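PDB 4MAQ: putative fumarylpyruvate hydrolase from Burkholderia cenocepacia, which is a putative hydrolase of the fumarylacetoacetate hydrolase family, built around the mixed beta fold of that family's C-terminal domain. Local coordinates for residues 89-95 with 203-209; 116-120 with 144-148. All blocks are in the same frame, centred on the assembly; numbering follows the deposited sequence.

Contact 1 (89-95 with 203-209)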
loop_
_atom_site.group_PDB
_atom_site.type_symbol
_atom_site.label_atom_id
_atom_site.label_comp_id
_atom_site.label_asym_id
_atom_site.label_seq_id
_atom_site.Cartn_x
_atom_site.Cartn_y
_atom_site.Cartn_z
ATOM N N ILE B 89 -11.334 -16.444 2.145
ATOM C CA ILE B 89 -11.998 -15.984 3.382
ATOM C C ILE B 89 -10.967 -15.863 4.530
ATOM O O ILE B 89 -10.143 -16.765 4.716
ATOM C CB ILE B 89 -13.124 -16.975 3.795
ATOM C CG1 ILE B 89 -13.926 -16.468 4.996
ATOM C CG2 ILE B 89 -12.609 -18.390 4.080
ATOM C CD1 ILE B 89 -14.851 -15.359 4.597
ATOM N N GLU B 90 -11.028 -14.778 5.308
ATOM C CA GLU B 90 -10.037 -14.541 6.386
ATOM C C GLU B 90 -10.651 -13.833 7.575
ATOM O O GLU B 90 -11.493 -12.965 7.399
ATOM C CB GLU B 90 -8.859 -13.723 5.860
ATOM C CG GLU B 90 -8.323 -14.315 4.572
ATOM C CD GLU B 90 -6.899 -13.995 4.221
ATOM O OE1 GLU B 90 -6.131 -13.466 5.041
ATOM O OE2 GLU B 90 -6.564 -14.359 3.076
ATOM N N LEU B 91 -10.158 -14.168 8.770
ATOM C CA LEU B 91 -10.378 -13.353 9.962
ATOM C C LEU B 91 -9.542 -12.073 9.860
ATOM O O LEU B 91 -8.345 -12.133 9.611
ATOM C CB LEU B 91 -10.026 -14.114 11.251
ATOM C CG LEU B 91 -10.205 -13.309 12.535
ATOM C CD1 LEU B 91 -11.677 -13.143 12.862
ATOM C CD2 LEU B 91 -9.484 -14.002 13.681
ATOM N N VAL B 92 -10.190 -10.924 10.036
ATOM C CA VAL B 92 -9.507 -9.630 9.986
ATOM C C VAL B 92 -9.385 -9.066 11.409
ATOM O O VAL B 92 -10.359 -9.035 12.178
ATOM C CB VAL B 92 -10.274 -8.642 9.098
ATOM C CG1 VAL B 92 -9.648 -7.243 9.159
ATOM C CG2 VAL B 92 -10.273 -9.132 7.649
ATOM N N VAL B 93 -8.156 -8.716 11.799
ATOM C CA VAL B 93 -7.869 -8.141 13.113
ATOM C C VAL B 93 -7.642 -6.649 12.990
ATOM O O VAL B 93 -6.871 -6.205 12.134
ATOM C CB VAL B 93 -6.602 -8.812 13.701
ATOM C CG1 VAL B 93 -6.384 -8.296 15.102
ATOM C CG2 VAL B 93 -6.755 -10.336 13.717
ATOM N N ALA B 94 -8.354 -5.873 13.802
ATOM C CA ALA B 94 -8.251 -4.405 13.776
ATOM C C ALA B 94 -7.446 -3.928 14.971
ATOM O O ALA B 94 -7.773 -4.274 16.104
ATOM C CB ALA B 94 -9.651 -3.788 13.792
ATOM N N ILE B 95 -6.405 -3.126 14.720
ATOM C CA ILE B 95 -5.475 -2.703 15.773
ATOM C C ILE B 95 -5.919 -1.377 16.398
ATOM O O ILE B 95 -6.290 -0.437 15.691
ATOM C CB ILE B 95 -4.064 -2.563 15.162
ATOM C CG1 ILE B 95 -3.617 -3.917 14.580
ATOM C CG2 ILE B 95 -3.035 -1.983 16.151
ATOM C CD1 ILE B 95 -3.527 -5.058 15.605
ATOM N N ASP B 203 -4.592 -0.057 11.886
ATOM C CA ASP B 203 -4.158 -1.159 11.019
ATOM C C ASP B 203 -5.134 -2.324 11.011
ATOM O O ASP B 203 -5.786 -2.628 12.021
ATOM C CB ASP B 203 -2.753 -1.647 11.393
ATOM C CG ASP B 203 -1.681 -0.646 11.019
ATOM O OD1 ASP B 203 -1.974 0.229 10.159
ATOM O OD2 ASP B 203 -0.554 -0.746 11.538
ATOM N N LEU B 204 -5.250 -2.949 9.834
ATOM C CA LEU B 204 -6.001 -4.193 9.695
ATOM C C LEU B 204 -5.020 -5.288 9.306
ATOM O O LEU B 204 -4.125 -5.060 8.500
ATOM C CB LEU B 204 -7.098 -4.094 8.611
ATOM C CG LEU B 204 -8.203 -3.065 8.857
ATOM C CD1 LEU B 204 -9.161 -3.087 7.658
ATOM C CD2 LEU B 204 -8.947 -3.327 10.154
ATOM N N ILE B 205 -5.222 -6.494 9.860
ATOM C CA ILE B 205 -4.421 -7.645 9.487
ATOM C C ILE B 205 -5.334 -8.776 9.051
ATOM O O ILE B 205 -6.220 -9.222 9.808
ATOM C CB ILE B 205 -3.530 -8.128 10.646
ATOM C CG1 ILE B 205 -2.647 -6.986 11.199
ATOM C CG2 ILE B 205 -2.683 -9.314 10.190
ATOM C CD1 ILE B 205 -1.906 -7.381 12.485
ATOM N N PHE B 206 -5.146 -9.214 7.807
ATOM C CA PHE B 206 -5.833 -10.389 7.278
ATOM C C PHE B 206 -4.941 -11.579 7.642
ATOM O O PHE B 206 -3.767 -11.614 7.282
ATOM C CB PHE B 206 -5.926 -10.295 5.760
ATOM C CG PHE B 206 -7.039 -9.433 5.237
ATOM C CD1 PHE B 206 -7.083 -8.070 5.509
ATOM C CD2 PHE B 206 -8.001 -9.983 4.415
ATOM C CE1 PHE B 206 -8.089 -7.268 4.978
ATOM C CE2 PHE B 206 -9.021 -9.189 3.885
ATOM C CZ PHE B 206 -9.054 -7.823 4.161
ATOM N N THR B 207 -5.504 -12.529 8.377
ATOM C CA THR B 207 -4.719 -13.542 9.108
ATOM C C THR B 207 -4.586 -14.899 8.412
ATOM O O THR B 207 -4.091 -15.864 9.012
ATOM C CB THR B 207 -5.263 -13.761 10.552
ATOM O OG1 THR B 207 -6.642 -14.164 10.517
ATOM C CG2 THR B 207 -5.143 -12.491 11.361
ATOM N N GLY B 208 -5.014 -14.979 7.151
ATOM C CA GLY B 208 -4.829 -16.196 6.366
ATOM C C GLY B 208 -6.142 -16.878 6.071
ATOM O O GLY B 208 -7.205 -16.460 6.533
ATOM N N THR B 209 -6.076 -17.943 5.291
ATOM C CA THR B 209 -7.281 -18.566 4.760
ATOM C C THR B 209 -7.167 -20.081 4.801
ATOM O O THR B 209 -6.083 -20.614 4.577
ATOM C CB THR B 209 -7.515 -18.074 3.307
ATOM O OG1 THR B 209 -8.861 -18.342 2.904
ATOM C CG2 THR B 209 -6.564 -18.723 2.301
HETATM O O HOH W 1 -8.010 -16.176 9.132
#
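Start at Val93 and Ile205, a hydrogen-bonded antiparallel pair: Val93 N to Ile205 O and Ile205 N to Val93 O are both 2.8 Å. Val92 lies opposite Phe206 in the next, non-hydrogen-bonded pair. With chi1 t, Val92 sets CG2 squarely over the Phe206 ring, 3.7 Å from its centroid, a CH-pi contact. Val92, Ala94, Leu204 and Phe206 all point to one face of the sheet, Val93 and Ile205 to the other; Ala94 CB meets Leu204 CD2 at 3.7 Å.

Beyond Phe206 side chains and a water take over much of the bonding, though Thr207 N still gives a main-chain bond to Leu91 O at 3.1 Å. Thr207, chi1 p, turns OG1 back to the same Leu91 O (2.8 Å). Glu90, chi1 m, reaches across so that OE1 accepts Gly208 N at 2.8 Å, and Thr209 OG1 donates to Ile89 O at 2.7 Å. The water joins Leu91 N, Thr207 OG1 and Gly208 O. The arrangement is an antiparallel strand pair running out into a loop, within the mixed sheet of a fumarylacetoacetate hydrolase-type domain.

Contact 2 (116-120 with 144-148)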
loop_
_atom_site.group_PDB
_atom_site.type_symbol
_atom_site.label_atom_id
_atom_site.label_comp_id
_atom_site.label_asym_id
_atom_site.label_seq_id
_atom_site.Cartn_x
_atom_site.Cartn_y
_atom_site.Cartn_z
ATOM N N VAL B 116 -14.612 -9.931 9.407
ATOM C CA VAL B 116 -14.426 -11.037 8.462
ATOM C C VAL B 116 -14.190 -10.398 7.098
ATOM O O VAL B 116 -14.873 -9.435 6.737
ATOM C CB VAL B 116 -15.662 -11.969 8.421
ATOM C CG1 VAL B 116 -15.504 -13.041 7.355
ATOM C CG2 VAL B 116 -15.868 -12.570 9.806
ATOM N N GLY B 117 -13.205 -10.903 6.369
ATOM C CA GLY B 117 -12.840 -10.302 5.098
ATOM C C GLY B 117 -12.657 -11.331 4.015
ATOM O O GLY B 117 -12.562 -12.546 4.290
ATOM N N VAL B 118 -12.598 -10.851 2.780
ATOM C CA VAL B 118 -12.200 -11.706 1.658
ATOM C C VAL B 118 -10.995 -11.040 1.005
ATOM O O VAL B 118 -11.062 -9.893 0.561
ATOM C CB VAL B 118 -13.339 -11.887 0.629
ATOM C CG1 VAL B 118 -12.910 -12.890 -0.439
ATOM C CG2 VAL B 118 -14.622 -12.343 1.322
ATOM N N ASP B 119 -9.871 -11.752 0.982
ATOM C CA ASP B 119 -8.721 -11.335 0.192
ATOM C C ASP B 119 -9.050 -11.730 -1.247
ATOM O O ASP B 119 -9.123 -12.917 -1.574
ATOM C CB ASP B 119 -7.474 -12.042 0.735
ATOM C CG ASP B 119 -6.236 -11.860 -0.143
ATOM O OD1 ASP B 119 -6.217 -10.958 -0.995
ATOM O OD2 ASP B 119 -5.273 -12.642 0.029
ATOM N N LEU B 120 -9.325 -10.745 -2.084
ATOM C CA LEU B 120 -9.529 -10.999 -3.513
ATOM C C LEU B 120 -8.230 -10.849 -4.285
ATOM O O LEU B 120 -7.456 -9.943 -4.005
ATOM C CB LEU B 120 -10.606 -10.057 -4.079
ATOM C CG LEU B 120 -12.011 -10.240 -3.488
ATOM C CD1 LEU B 120 -12.947 -9.160 -4.000
ATOM C CD2 LEU B 120 -12.560 -11.614 -3.851
ATOM N N ALA B 144 -11.217 -2.388 -4.538
ATOM C CA ALA B 144 -12.213 -3.277 -3.913
ATOM C C ALA B 144 -11.656 -4.693 -3.751
ATOM O O ALA B 144 -12.412 -5.680 -3.790
ATOM C CB ALA B 144 -13.552 -3.290 -4.679
ATOM N N SER B 145 -10.356 -4.792 -3.474
ATOM C CA SER B 145 -9.713 -6.091 -3.304
ATOM C C SER B 145 -9.782 -6.641 -1.879
ATOM O O SER B 145 -9.316 -7.744 -1.634
ATOM C CB SER B 145 -8.257 -6.008 -3.775
ATOM O OG SER B 145 -7.513 -5.071 -2.993
ATOM N N GLY B 146 -10.369 -5.884 -0.952
ATOM C CA GLY B 146 -10.500 -6.367 0.425
ATOM C C GLY B 146 -11.849 -6.049 1.048
ATOM O O GLY B 146 -11.931 -5.246 1.995
ATOM N N PRO B 147 -12.917 -6.708 0.540
ATOM C CA PRO B 147 -14.190 -6.527 1.231
ATOM C C PRO B 147 -14.113 -7.021 2.686
ATOM O O PRO B 147 -13.561 -8.092 2.945
ATOM C CB PRO B 147 -15.192 -7.395 0.428
ATOM C CG PRO B 147 -14.468 -7.881 -0.760
ATOM C CD PRO B 147 -13.016 -7.599 -0.633
ATOM N N VAL B 148 -14.650 -6.235 3.621
ATOM C CA VAL B 148 -14.638 -6.564 5.052
ATOM C C VAL B 148 -16.033 -6.271 5.623
ATOM O O VAL B 148 -16.677 -5.279 5.235
ATOM C CB VAL B 148 -13.537 -5.759 5.822
ATOM C CG1 VAL B 148 -13.512 -6.088 7.316
ATOM C CG2 VAL B 148 -12.145 -5.993 5.235
#
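Ala144 opens the segment with positive phi and psi, in the turn that brings the chain up to strand 111-122; its carbonyl O lies 3.5 Å from Leu120 CD1. Ser145 makes the first backbone link, its O accepting Leu120 N at 3.0 Å, and Lys64 also hydrogen-bonds to this carbonyl. The hydroxyl of Ser145 is turned to the carbonyl of Phe142 instead. At Gly146 the approach is through the main chain, with CA 3.6 Å from Val118 O in a CA-H...O contact. Pro147 has no amide hydrogen to give, but its O accepts Val118 N at 2.9 Å and sits 3.2 Å from Gly117 CA. Its ring does the apolar packing: CD meets Leu120 CD1 at 3.7 Å, and CG is 4.4 Å from Val118 CB. Val148 completes the run opposite Gly117, and its CA is 3.3 Å from Val116 O.

The short axes run antiparallel at 167°, but strand 146-148 is only weakly bonded, with a single bridge, Gly117 to Val148. On its other edge strand 111-122 pairs with strand 85-95, while Gly146 and Val148 make backbone hydrogen bonds to Ala68 and Val70, so 146-153 lies between 111-122 and strand 69-71. Val116 and Val118 pack on Phe232 of strand 230-236.

In the fold
The two contacts belong to one mixed sheet, their centres about 10 Å apart. Strands 85-95 and 111-122 are neighbours in it, and Glu90 O probably accepts a hydrogen bond from Gly117 N at 2.9 Å, joining them directly. The pairings run 204-206 to 85-95 to 111-122 to 146-153, as one part of a larger, branched or curled sheet. Along the chain, 89-95 comes first, both segments of contact 2 follow, and 203-209 arrives last: the pairing of contact 2, across only 23 intervening residues, falls within the 107 that contact 1 spans. Contact 1 thus brings distant parts of the family domain together, while contact 2 extends the same sheet on the far side of strand 85-95.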